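Local coordinates for putative branched-chain amino acid ABC transporter (Chromobacterium violaceum, PDB 4PYR), which binds glutathione, has a periplasmic-binding-protein-like fold of the LppC lipoprotein family and may regulate an enzyme, at residues A[21-26]-A[38-43]; A[7-12]-A[42-47]; A[159-164]-A[183-188]; A[126-131]-A[175-180]; A[222-227]-A[236-241]. One frame throughout, in Å; residues are numbered along the deposited sequence.

Contact 1 of 5, residues A[21-26]-A[38-43]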
# COMPACT_ATOMS: atom_id res chain seq x y z
N VAL A 21 -9.32 -8.29 9.32
CA VAL A 21 -7.89 -8.06 9.59
C VAL A 21 -7.57 -6.59 9.81
O VAL A 21 -6.87 -6.24 10.77
CB VAL A 21 -7.01 -8.75 8.49
CG1 VAL A 21 -5.55 -8.53 8.80
CG2 VAL A 21 -7.30 -10.27 8.41
N VAL A 22 -8.14 -5.74 8.96
CA VAL A 22 -7.99 -4.32 9.17
C VAL A 22 -8.52 -3.92 10.55
O VAL A 22 -7.83 -3.18 11.30
CB VAL A 22 -8.71 -3.54 8.09
CG1 VAL A 22 -8.71 -2.05 8.39
CG2 VAL A 22 -8.10 -3.77 6.70
N ARG A 23 -9.71 -4.40 10.90
CA ARG A 23 -10.27 -4.12 12.22
C ARG A 23 -9.33 -4.52 13.34
O ARG A 23 -9.19 -3.81 14.34
CB ARG A 23 -11.63 -4.82 12.43
CG ARG A 23 -12.80 -4.15 11.79
CD ARG A 23 -14.11 -4.71 12.31
NE ARG A 23 -15.22 -4.30 11.50
CZ ARG A 23 -15.84 -3.12 11.63
NH1 ARG A 23 -15.45 -2.26 12.57
NH2 ARG A 23 -16.85 -2.83 10.85
N SER A 24 -8.67 -5.67 13.18
CA SER A 24 -7.82 -6.18 14.25
C SER A 24 -6.61 -5.26 14.43
O SER A 24 -6.09 -5.12 15.53
CB SER A 24 -7.40 -7.64 13.99
OG SER A 24 -6.46 -7.78 12.93
N GLY A 25 -6.16 -4.61 13.35
CA GLY A 25 -5.08 -3.66 13.44
C GLY A 25 -5.52 -2.36 14.10
O GLY A 25 -4.78 -1.80 14.92
N VAL A 26 -6.69 -1.86 13.70
CA VAL A 26 -7.27 -0.68 14.34
C VAL A 26 -7.39 -0.89 15.82
O VAL A 26 -6.98 0.01 16.62
CB VAL A 26 -8.66 -0.32 13.76
CG1 VAL A 26 -9.28 0.86 14.51
CG2 VAL A 26 -8.59 -0.02 12.27
N LEU A 38 -13.47 3.58 20.10
CA LEU A 38 -13.97 3.03 18.86
C LEU A 38 -15.50 2.83 18.90
O LEU A 38 -16.05 2.37 19.90
CB LEU A 38 -13.29 1.69 18.57
CG LEU A 38 -11.77 1.67 18.52
CD1 LEU A 38 -11.25 0.24 18.18
CD2 LEU A 38 -11.21 2.63 17.51
N TYR A 39 -16.14 3.13 17.79
CA TYR A 39 -17.55 2.81 17.54
C TYR A 39 -17.54 1.96 16.29
O TYR A 39 -17.16 2.39 15.22
CB TYR A 39 -18.31 4.13 17.34
CG TYR A 39 -19.73 4.02 16.85
CD1 TYR A 39 -20.03 3.66 15.53
CD2 TYR A 39 -20.80 4.32 17.70
CE1 TYR A 39 -21.35 3.59 15.08
CE2 TYR A 39 -22.11 4.25 17.24
CZ TYR A 39 -22.38 3.88 15.94
OH TYR A 39 -23.69 3.82 15.49
N SER A 40 -17.87 0.68 16.43
CA SER A 40 -17.68 -0.25 15.32
C SER A 40 -19.02 -0.64 14.78
O SER A 40 -19.91 -1.04 15.52
CB SER A 40 -16.96 -1.49 15.84
OG SER A 40 -15.67 -1.12 16.30
N VAL A 41 -19.18 -0.49 13.47
CA VAL A 41 -20.37 -0.97 12.83
C VAL A 41 -20.01 -1.57 11.46
O VAL A 41 -19.05 -1.14 10.79
CB VAL A 41 -21.40 0.16 12.70
CG1 VAL A 41 -20.89 1.18 11.72
CG2 VAL A 41 -22.77 -0.37 12.28
N ASP A 42 -20.74 -2.61 11.11
CA ASP A 42 -20.63 -3.16 9.76
C ASP A 42 -21.47 -2.38 8.77
O ASP A 42 -22.63 -2.15 9.04
CB ASP A 42 -21.13 -4.60 9.72
CG ASP A 42 -20.21 -5.54 10.44
OD1 ASP A 42 -19.08 -5.16 10.76
OD2 ASP A 42 -20.63 -6.69 10.66
N ALA A 43 -20.90 -2.00 7.63
CA ALA A 43 -21.66 -1.39 6.56
C ALA A 43 -20.86 -1.49 5.28
O ALA A 43 -19.60 -1.39 5.28
CB ALA A 43 -21.90 0.09 6.88
O HOH W 1 -13.57 -2.27 14.78

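Contact 2 of 5, residues A[7-12]-A[42-47]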
# COMPACT_ATOMS: atom_id res chain seq x y z
N ILE A 7 -16.12 1.76 10.10
CA ILE A 7 -17.23 1.38 9.25
C ILE A 7 -16.67 0.58 8.08
O ILE A 7 -16.19 1.11 7.08
CB ILE A 7 -17.95 2.66 8.74
CG1 ILE A 7 -18.37 3.46 9.98
CG2 ILE A 7 -19.16 2.28 7.93
CD1 ILE A 7 -19.15 4.72 9.72
N LEU A 8 -16.75 -0.75 8.23
CA LEU A 8 -16.13 -1.69 7.31
C LEU A 8 -17.12 -2.80 7.00
O LEU A 8 -18.07 -3.01 7.72
CB LEU A 8 -14.86 -2.25 7.89
CG LEU A 8 -13.75 -1.22 8.16
CD1 LEU A 8 -12.57 -1.83 8.91
CD2 LEU A 8 -13.27 -0.54 6.88
N PRO A 9 -16.91 -3.51 5.87
CA PRO A 9 -17.81 -4.60 5.50
C PRO A 9 -17.90 -5.72 6.53
O PRO A 9 -16.90 -5.98 7.20
CB PRO A 9 -17.19 -5.12 4.18
CG PRO A 9 -16.39 -3.99 3.65
CD PRO A 9 -15.89 -3.25 4.84
N ALA A 10 -19.08 -6.32 6.64
CA ALA A 10 -19.29 -7.50 7.48
C ALA A 10 -18.53 -8.72 6.95
O ALA A 10 -18.10 -8.79 5.80
CB ALA A 10 -20.77 -7.82 7.56
N GLU A 11 -18.33 -9.69 7.81
CA GLU A 11 -17.71 -10.96 7.39
C GLU A 11 -18.09 -11.55 6.00
O GLU A 11 -17.20 -11.96 5.25
CB GLU A 11 -17.92 -12.00 8.49
CG GLU A 11 -16.96 -11.84 9.66
CD GLU A 11 -15.72 -12.73 9.57
OE1 GLU A 11 -15.69 -13.65 8.73
OE2 GLU A 11 -14.78 -12.53 10.38
N SER A 12 -19.38 -11.54 5.63
CA SER A 12 -19.89 -12.21 4.40
C SER A 12 -19.70 -11.43 3.11
O SER A 12 -19.92 -11.98 2.01
CB SER A 12 -21.37 -12.42 4.52
OG SER A 12 -21.99 -11.15 4.39
N ASP A 42 -20.74 -2.61 11.11
CA ASP A 42 -20.63 -3.16 9.76
C ASP A 42 -21.47 -2.38 8.77
O ASP A 42 -22.63 -2.15 9.04
CB ASP A 42 -21.13 -4.60 9.72
CG ASP A 42 -20.21 -5.54 10.44
OD1 ASP A 42 -19.08 -5.16 10.76
OD2 ASP A 42 -20.63 -6.69 10.66
N ALA A 43 -20.90 -2.00 7.63
CA ALA A 43 -21.66 -1.39 6.56
C ALA A 43 -20.86 -1.49 5.28
O ALA A 43 -19.60 -1.39 5.28
CB ALA A 43 -21.90 0.09 6.88
N THR A 44 -21.58 -1.60 4.18
CA THR A 44 -21.00 -1.46 2.86
C THR A 44 -22.15 -1.19 1.90
O THR A 44 -23.30 -1.51 2.20
CB THR A 44 -20.22 -2.73 2.44
OG1 THR A 44 -19.49 -2.49 1.23
CG2 THR A 44 -21.14 -3.85 2.21
N GLY A 45 -21.82 -0.57 0.77
CA GLY A 45 -22.74 -0.27 -0.31
C GLY A 45 -24.07 0.33 0.09
O GLY A 45 -24.14 1.44 0.61
N ASP A 46 -25.12 -0.46 -0.09
CA ASP A 46 -26.51 -0.05 0.07
C ASP A 46 -26.88 0.57 1.43
O ASP A 46 -27.90 1.27 1.51
CB ASP A 46 -27.41 -1.28 -0.18
CG ASP A 46 -28.58 -1.01 -1.10
OD1 ASP A 46 -28.67 0.06 -1.76
OD2 ASP A 46 -29.40 -1.93 -1.20
N ASN A 47 -26.14 0.26 2.49
CA ASN A 47 -26.42 0.84 3.82
C ASN A 47 -25.32 1.74 4.39
O ASN A 47 -25.44 2.20 5.53
CB ASN A 47 -26.76 -0.25 4.85
CG ASN A 47 -25.58 -1.13 5.20
OD1 ASN A 47 -24.40 -0.86 4.88
ND2 ASN A 47 -25.89 -2.20 5.88
O HOH W 2 -17.43 0.18 4.70
O HOH W 3 -19.16 -9.07 10.46

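Contact 3 of 5, residues A[159-164]-A[183-188]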
# COMPACT_ATOMS: atom_id res chain seq x y z
N PHE A 159 8.40 -10.13 -20.24
CA PHE A 159 8.91 -11.45 -19.85
C PHE A 159 8.34 -12.55 -20.74
O PHE A 159 7.14 -12.57 -20.97
CB PHE A 159 8.58 -11.73 -18.40
CG PHE A 159 9.21 -13.02 -17.90
CD1 PHE A 159 10.55 -13.07 -17.66
CD2 PHE A 159 8.44 -14.14 -17.67
CE1 PHE A 159 11.16 -14.24 -17.21
CE2 PHE A 159 9.04 -15.31 -17.23
CZ PHE A 159 10.40 -15.35 -16.99
N ASP A 160 9.22 -13.47 -21.19
CA ASP A 160 8.87 -14.58 -22.04
C ASP A 160 9.44 -15.83 -21.37
O ASP A 160 10.63 -16.06 -21.42
CB ASP A 160 9.48 -14.38 -23.44
CG ASP A 160 8.92 -15.35 -24.45
OD1 ASP A 160 8.60 -16.50 -24.07
OD2 ASP A 160 8.82 -14.95 -25.62
N ALA A 161 8.57 -16.55 -20.66
CA ALA A 161 8.94 -17.83 -20.01
C ALA A 161 9.50 -18.93 -20.94
O ALA A 161 10.33 -19.75 -20.50
CB ALA A 161 7.73 -18.35 -19.25
N ASN A 162 9.08 -19.00 -22.22
CA ASN A 162 9.47 -20.04 -23.14
C ASN A 162 10.68 -19.69 -24.03
O ASN A 162 11.17 -20.50 -24.81
CB ASN A 162 8.27 -20.40 -24.02
CG ASN A 162 7.06 -20.77 -23.20
OD1 ASN A 162 7.15 -21.64 -22.32
ND2 ASN A 162 5.93 -20.10 -23.42
N ASP A 163 11.17 -18.47 -23.82
CA ASP A 163 12.38 -18.06 -24.53
C ASP A 163 13.06 -16.90 -23.82
O ASP A 163 12.85 -15.69 -24.10
CB ASP A 163 12.07 -17.74 -25.99
CG ASP A 163 13.28 -17.27 -26.74
OD1 ASP A 163 14.37 -17.86 -26.55
OD2 ASP A 163 13.13 -16.33 -27.54
N MSE A 164 13.88 -17.26 -22.83
CA MSE A 164 14.40 -16.29 -21.89
C MSE A 164 15.73 -15.77 -22.46
O MSE A 164 16.23 -14.74 -21.98
CB MSE A 164 14.40 -16.91 -20.47
CG MSE A 164 13.26 -16.41 -19.51
SE MSE A 164 13.76 -17.04 -17.76
CE MSE A 164 15.45 -16.05 -17.76
N VAL A 183 5.86 -13.55 -8.50
CA VAL A 183 6.94 -14.07 -7.68
C VAL A 183 7.50 -15.39 -8.23
O VAL A 183 8.72 -15.57 -8.20
CB VAL A 183 6.49 -14.16 -6.19
CG1 VAL A 183 5.43 -15.21 -5.97
CG2 VAL A 183 7.68 -14.35 -5.27
N ALA A 184 6.65 -16.26 -8.78
CA ALA A 184 7.15 -17.52 -9.38
C ALA A 184 8.09 -17.27 -10.57
O ALA A 184 9.21 -17.81 -10.61
CB ALA A 184 6.00 -18.43 -9.82
N GLN A 185 7.66 -16.41 -11.50
CA GLN A 185 8.50 -16.07 -12.63
C GLN A 185 9.72 -15.27 -12.22
O GLN A 185 10.78 -15.41 -12.82
CB GLN A 185 7.69 -15.37 -13.72
CG GLN A 185 6.72 -16.36 -14.41
CD GLN A 185 6.06 -15.82 -15.67
OE1 GLN A 185 5.53 -14.69 -15.69
NE2 GLN A 185 6.05 -16.64 -16.74
N ALA A 186 9.58 -14.40 -11.21
CA ALA A 186 10.71 -13.63 -10.75
C ALA A 186 11.81 -14.50 -10.22
O ALA A 186 12.99 -14.24 -10.45
CB ALA A 186 10.27 -12.66 -9.67
N ALA A 187 11.40 -15.54 -9.51
CA ALA A 187 12.37 -16.49 -8.97
C ALA A 187 13.08 -17.24 -10.08
O ALA A 187 14.30 -17.44 -10.02
CB ALA A 187 11.69 -17.45 -7.99
N ARG A 188 12.33 -17.66 -11.10
CA ARG A 188 12.96 -18.30 -12.27
C ARG A 188 13.94 -17.37 -12.98
O ARG A 188 15.06 -17.79 -13.35
CB ARG A 188 11.91 -18.85 -13.25
CG ARG A 188 12.51 -19.38 -14.54
CD ARG A 188 11.48 -19.49 -15.66
NE ARG A 188 12.08 -20.23 -16.74
CZ ARG A 188 11.50 -20.54 -17.90
NH1 ARG A 188 10.29 -20.08 -18.17
NH2 ARG A 188 12.17 -21.22 -18.80

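Contact 4 of 5, residues A[126-131]-A[175-180]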
# COMPACT_ATOMS: atom_id res chain seq x y z
N LEU A 126 17.12 -2.42 -16.93
CA LEU A 126 16.13 -3.11 -17.72
C LEU A 126 14.91 -3.40 -16.89
O LEU A 126 15.01 -4.05 -15.85
CB LEU A 126 16.70 -4.42 -18.23
CG LEU A 126 15.72 -5.29 -19.04
CD1 LEU A 126 15.34 -4.62 -20.36
CD2 LEU A 126 16.24 -6.71 -19.28
N LEU A 127 13.76 -2.89 -17.31
CA LEU A 127 12.48 -3.18 -16.66
C LEU A 127 11.87 -4.41 -17.30
O LEU A 127 11.65 -4.45 -18.53
CB LEU A 127 11.52 -1.97 -16.80
CG LEU A 127 10.07 -2.14 -16.36
CD1 LEU A 127 9.96 -2.35 -14.86
CD2 LEU A 127 9.28 -0.90 -16.76
N VAL A 128 11.65 -5.45 -16.49
CA VAL A 128 11.07 -6.68 -17.01
C VAL A 128 9.68 -6.78 -16.50
O VAL A 128 9.46 -6.65 -15.30
CB VAL A 128 11.92 -7.88 -16.53
CG1 VAL A 128 11.25 -9.18 -16.93
CG2 VAL A 128 13.33 -7.72 -17.06
N VAL A 129 8.72 -6.98 -17.40
CA VAL A 129 7.30 -6.92 -17.05
C VAL A 129 6.52 -8.19 -17.44
O VAL A 129 6.55 -8.62 -18.60
CB VAL A 129 6.64 -5.72 -17.75
CG1 VAL A 129 5.22 -5.58 -17.25
CG2 VAL A 129 7.45 -4.45 -17.54
N GLY A 130 5.84 -8.77 -16.44
CA GLY A 130 5.01 -9.96 -16.62
C GLY A 130 3.72 -9.62 -17.37
O GLY A 130 3.46 -8.45 -17.74
N GLY A 131 2.88 -10.62 -17.53
CA GLY A 131 1.66 -10.51 -18.29
C GLY A 131 0.38 -10.41 -17.47
O GLY A 131 -0.70 -10.25 -18.04
N ASP A 175 22.72 -2.16 -16.20
CA ASP A 175 23.42 -2.06 -14.91
C ASP A 175 22.52 -2.37 -13.71
O ASP A 175 22.98 -2.33 -12.55
CB ASP A 175 24.18 -0.72 -14.76
CG ASP A 175 23.26 0.46 -14.61
OD1 ASP A 175 22.06 0.34 -14.89
OD2 ASP A 175 23.77 1.54 -14.19
N ALA A 176 21.26 -2.72 -13.98
CA ALA A 176 20.35 -3.27 -12.99
C ALA A 176 19.12 -3.80 -13.68
O ALA A 176 18.82 -3.42 -14.83
CB ALA A 176 19.96 -2.19 -11.98
N VAL A 177 18.36 -4.63 -12.97
CA VAL A 177 17.09 -5.13 -13.45
C VAL A 177 15.98 -4.74 -12.49
O VAL A 177 16.11 -4.95 -11.30
CB VAL A 177 17.13 -6.65 -13.65
CG1 VAL A 177 15.78 -7.18 -14.09
CG2 VAL A 177 18.20 -6.95 -14.65
N ALA A 178 14.89 -4.20 -13.02
CA ALA A 178 13.70 -3.91 -12.24
C ALA A 178 12.63 -4.90 -12.60
O ALA A 178 12.36 -5.06 -13.77
CB ALA A 178 13.22 -2.50 -12.57
N LEU A 179 12.08 -5.60 -11.62
CA LEU A 179 11.07 -6.59 -11.85
C LEU A 179 9.68 -6.08 -11.56
O LEU A 179 9.39 -5.63 -10.45
CB LEU A 179 11.30 -7.83 -10.98
CG LEU A 179 12.67 -8.50 -11.15
CD1 LEU A 179 12.81 -9.78 -10.32
CD2 LEU A 179 12.91 -8.86 -12.62
N ALA A 180 8.79 -6.17 -12.55
CA ALA A 180 7.37 -6.09 -12.33
C ALA A 180 6.82 -7.40 -12.83
O ALA A 180 6.40 -7.51 -13.98
CB ALA A 180 6.78 -4.95 -13.14

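Contact 5 of 5, residues A[222-227]-A[236-241]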
# COMPACT_ATOMS: atom_id res chain seq x y z
N MSE A 222 6.88 -2.18 3.64
CA MSE A 222 6.56 -1.53 4.88
C MSE A 222 7.62 -1.60 5.95
O MSE A 222 8.23 -2.64 6.15
CB MSE A 222 5.36 -2.21 5.50
CG MSE A 222 4.15 -2.14 4.61
SE MSE A 222 2.66 -2.79 5.71
CE MSE A 222 1.32 -2.23 4.36
N PRO A 223 7.82 -0.51 6.70
CA PRO A 223 8.59 -0.57 7.96
C PRO A 223 8.16 -1.71 8.86
O PRO A 223 9.01 -2.34 9.54
CB PRO A 223 8.28 0.79 8.62
CG PRO A 223 8.05 1.66 7.46
CD PRO A 223 7.28 0.84 6.45
N TRP A 224 6.86 -2.03 8.82
CA TRP A 224 6.33 -3.11 9.63
C TRP A 224 7.13 -4.43 9.46
O TRP A 224 7.29 -5.19 10.45
CB TRP A 224 4.86 -3.32 9.27
CG TRP A 224 4.17 -4.33 10.15
CD1 TRP A 224 3.69 -5.55 9.78
CD2 TRP A 224 3.83 -4.16 11.52
NE1 TRP A 224 3.09 -6.17 10.85
CE2 TRP A 224 3.16 -5.33 11.93
CE3 TRP A 224 4.06 -3.15 12.45
CZ2 TRP A 224 2.73 -5.51 13.24
CZ3 TRP A 224 3.61 -3.34 13.74
CH2 TRP A 224 2.95 -4.49 14.11
N PHE A 225 7.58 -4.69 8.24
CA PHE A 225 8.41 -5.86 7.94
C PHE A 225 9.91 -5.56 7.98
O PHE A 225 10.72 -6.40 8.42
CB PHE A 225 8.06 -6.42 6.54
CG PHE A 225 6.61 -6.79 6.37
CD1 PHE A 225 6.00 -7.72 7.16
CD2 PHE A 225 5.86 -6.19 5.39
CE1 PHE A 225 4.67 -8.05 6.98
CE2 PHE A 225 4.52 -6.48 5.23
CZ PHE A 225 3.93 -7.43 6.01
N LEU A 226 10.32 -4.41 7.47
CA LEU A 226 11.74 -4.15 7.21
C LEU A 226 12.51 -3.42 8.32
O LEU A 226 13.73 -3.37 8.25
CB LEU A 226 11.88 -3.37 5.90
CG LEU A 226 11.40 -4.09 4.66
CD1 LEU A 226 11.55 -3.20 3.45
CD2 LEU A 226 12.15 -5.40 4.49
N MSE A 227 11.80 -2.81 9.27
CA MSE A 227 12.44 -1.95 10.27
C MSE A 227 11.93 -2.31 11.63
O MSE A 227 11.14 -1.58 12.22
CB MSE A 227 12.09 -0.50 9.90
CG MSE A 227 12.75 -0.09 8.61
SE MSE A 227 12.33 1.83 8.29
CE MSE A 227 13.35 2.63 9.78
N TYR A 236 3.61 -1.62 18.67
CA TYR A 236 2.36 -2.36 18.46
C TYR A 236 2.60 -3.87 18.39
O TYR A 236 3.62 -4.30 17.85
CB TYR A 236 1.69 -1.90 17.17
CG TYR A 236 1.40 -0.43 17.15
CD1 TYR A 236 0.39 0.10 17.94
CD2 TYR A 236 2.16 0.42 16.41
CE1 TYR A 236 0.18 1.46 18.01
CE2 TYR A 236 1.93 1.80 16.44
CZ TYR A 236 0.94 2.30 17.26
OH TYR A 236 0.73 3.67 17.33
N PRO A 237 1.66 -4.64 18.93
CA PRO A 237 1.88 -6.10 18.91
C PRO A 237 1.77 -6.65 17.49
O PRO A 237 1.06 -6.09 16.64
CB PRO A 237 0.73 -6.63 19.78
CG PRO A 237 -0.37 -5.66 19.51
CD PRO A 237 0.35 -4.29 19.52
N ARG A 238 2.53 -7.72 17.23
CA ARG A 238 2.42 -8.42 15.96
C ARG A 238 1.05 -9.11 15.96
O ARG A 238 0.46 -9.33 17.04
CB ARG A 238 3.54 -9.43 15.78
CG ARG A 238 4.94 -8.91 16.04
CD ARG A 238 5.35 -7.74 15.19
NE ARG A 238 5.43 -8.07 13.76
CZ ARG A 238 5.90 -7.25 12.83
NH1 ARG A 238 5.92 -7.68 11.57
NH2 ARG A 238 6.32 -6.01 13.13
N PRO A 239 0.51 -9.47 14.79
CA PRO A 239 -0.77 -10.20 14.83
C PRO A 239 -0.63 -11.53 15.55
O PRO A 239 0.44 -12.18 15.54
CB PRO A 239 -1.15 -10.41 13.35
CG PRO A 239 -0.07 -9.83 12.53
CD PRO A 239 1.02 -9.26 13.42
N ALA A 240 -1.72 -11.91 16.20
CA ALA A 240 -1.83 -13.18 16.89
C ALA A 240 -1.61 -14.31 15.89
O ALA A 240 -0.84 -15.19 16.14
CB ALA A 240 -3.20 -13.31 17.54
N ALA A 241 -2.28 -14.24 14.73
CA ALA A 241 -2.12 -15.27 13.71
C ALA A 241 -0.97 -14.89 12.80
O ALA A 241 -0.81 -13.73 12.43
CB ALA A 241 -3.40 -15.43 12.90

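Contact 1 of 5, residues A[21-26]-A[38-43]
R23 and D42 carry the polar half of this contact, R23 reaching from helix 16-33 to the backbone and side chains of strand 36-42. Helix segment 21-26 and strand segment 38-42 run nearly antiparallel (171°), and the R23 chain, extended from CG to NE, bridges the 11.6 Å between their axes. At its tip NH2 gives a hydrogen bond to V41 O (2.8 Å, N-H...O 141°). The acceptor lies in the guanidinium plane, while NH2 stands above the carbonyl plane of V41. The same NH2 forms a salt bridge with D42 OD1 at 3.2 Å, a long and weak one, with guanidinium and carboxylate planes turned 47° apart. NH1 passes the CB of S40 at 3.7 Å and gives a hydrogen bond to water 1, also in the guanidinium plane; the water bridges NH1 and S40 OG, 2.8 Å from the latter. One turn further along the helix, V26 CG1 meets L38 CD2 at 4.0 Å, the apolar end of the interface. Beyond the two segments, R23 NH1 also bonds V6 O, and NH2 makes a weak bond to L8 O, both on strand 2-8, so the helix of this beta-alpha-beta unit is tied to both its strands. A single guanidinium thus serves two backbone carbonyls firmly and a third, L8 O, weakly, besides one carboxylate and a water; with so many oxygens around it, its positive charge is probably well compensated, and the bonds fix the rotation of its plane.

Contact 2 of 5, residues A[7-12]-A[42-47]
I7 opens the contact with its CG2 methyl against the CB of A43 (3.7 Å). Its chi1 of -57° sets CG1 beside the backbone N and leaves CG2 anti to that N, the branch that does the touching. I7 O is not bonded directly to the second segment: water 2 donates to it and to A43 O, joining the two carbonyls. At L8 the strands pair in parallel, L8 being bridged with D42. Its carbonyl oxygen accepts from A43 N at 3.0 Å, with the donor 48° above the carbonyl plane, and the CA-H of D42 also points to it. Strand 2-8 then ends, and the chains diverge. P9 has no N-H to offer A43 O, which its nitrogen approaches at 3.5 Å; the nearest ring atom to T44 OG1 is CG at 4.2 Å, and that hydroxyl has S71 as its main partner. A10 sets its CB methyl 3.3 Å from D42 OD2, a close fit of methyl against carboxylate. At E11 the backbone N gives a hydrogen bond to water 3 (2.8 Å), which in turn donates to D42 OD2, so this carboxylate oxygen is held to the loop through solvent. Within the second loop, T44 N donates to N47 OD1 in the plane of the amide carbonyl, holding the bend that leads into helix 48-57. Outside the pair, L8 and P9 pack on A19 of helix 16-33. Strand 2-8 lies between 36-42 and 62-64 in a parallel sheet of order 2-1-3-4-5, with loops leaving the carboxyl ends of its strands, as in one lobe of a periplasmic-binding-protein fold.

Contact 3 of 5, residues A[159-164]-A[183-188]
F159 and Q185 meet where the loop after strand 155-158 passes helix 183-192. The aliphatic part of Q185 comes down from one side of the phenyl plane onto the CE2 corner of F159, CB and CG each 3.8 Å from CE2. Chi1 of F159 (-174°) swings CG away from the backbone N, and the ring beyond it reaches the helix. A161, two residues on, has its CB pointing toward the helix, close to the R188 guanidinium. R188 reaches over with its chain extended from CG to NE, and its guanidinium has A161 O at the edge, near its plane. The modelled NH1 to A161 O separation is very short, so its exact length is doubtful. The selenium of selenomethionine M164 lies over one face of the guanidinium, 3.7 Å from R188 NE, the two side chains sliding past each other in opposite directions. Further out, the loop is shaped by an Asx turn, in which N162 N donates to D160 OD1 (3.1 Å). L189, one residue along the helix from R188, packs against both F159 and M164, and F159 also touches L181. This is surface packing in an alpha/beta domain, where the loop after an edge strand is closed against the helix that follows strand 176-180.

Contact 4 of 5, residues A[126-131]-A[175-180]
Strand segments 126-129 and 176-180 run parallel, 4.7 Å between axes and twisted by 24°, joined by five regular backbone hydrogen bonds from L126 N to A176 O at one end to G130 N to A180 O at the other. They are neighbours in the parallel part of the mixed eight-stranded sheet, consistent with the second lobe of a periplasmic-binding-protein fold. Bridged pairs put L126 and V177, then V128 and L179, on one face, and L127 and A178, then V129 and A180, on the other. On the first face the valines cross at a slant: chi1 of V128 (174°) sets CG1 anti to the backbone N, and the other methyl, CG2, meets V177 CG1 at 3.9 Å. L179 turns its CD2 methyl to V128 CB at 4.2 Å. This face is covered by helix 165-172, L126 resting on A170 and A171 and V128 on L167. On the other face L127 CD1 reaches over to A178 CB at 4.0 Å, and the small alanines lie next to the larger side chains of strand 125-129. There F142 of helix 133-150 packs on both L127 and A178, and L138 on A180, whose side chain is about 8 Å from that of the glutathione-binding R137. At the carboxyl end V129 CA sends its C-H toward A180 O, 3.3 Å away, the same oxygen that accepts from G130 N at 2.8 Å.

Contact 5 of 5, residues A[222-227]-A[236-241]
R238 folds its side chain back over W224, and its path from CB to tip sets out the contact. From CB, chi1 puts CG beside the backbone N, and bends at chi2 (-58°) and chi3 (-65°) curl the chain toward the indole. CD comes to 4.0 Å from W224 CZ2, and NE follows at 3.8 Å from the same atom. CZ then lies 3.7 Å from the centroid of the five-membered ring, a cation-pi contact over the face, with guanidinium and indole stacked at 8°. NH2 sits over the centre of the indole. NH1 lies over NE1 as a stacking contact, the NE1 hydrogen going to E248 of helix 245-265, with which NH1 makes a long, weak ion pair. Both nitrogens also turn end-on to W224 O, NH2 at 3.0 Å and in the carbonyl plane, NH1 at 3.1 Å from above it. Around the rim, P239 CD touches W224 CZ2 and P237 O lies in the ring plane near CH2 (3.5 Å). Y236 CB meets CZ3, its side chain crossing the indole at about a right angle. The stacked, carbonyl-gripping arginine fastens the loop before helix 245-265 to short helix 223-226, consistent with a place near the junction of the two lobes.

Contacts 1 and 2 share D42 and A43 and touch at the edge of the five-stranded parallel sheet: contact 1 brings helix 16-33 to strand 36-42, contact 2 follows that strand and strand 2-8 into their loops. Contacts 3 and 4 belong to the other sheet's half, about 40 Å and 39 Å from contact 2 between centres: contact 4 pairs two strands, contact 3 packs a loop on the helix after one of them. Contact 4 is wholly buried, held by backbone bonds and methyl groups; contact 2 is partly buried, with one backbone bond, waters and a methyl contact. Surface contacts 1 and 3 rely on a long arginine. Contact 5, partly buried, adds a cation-pi stack of arginine on tryptophan.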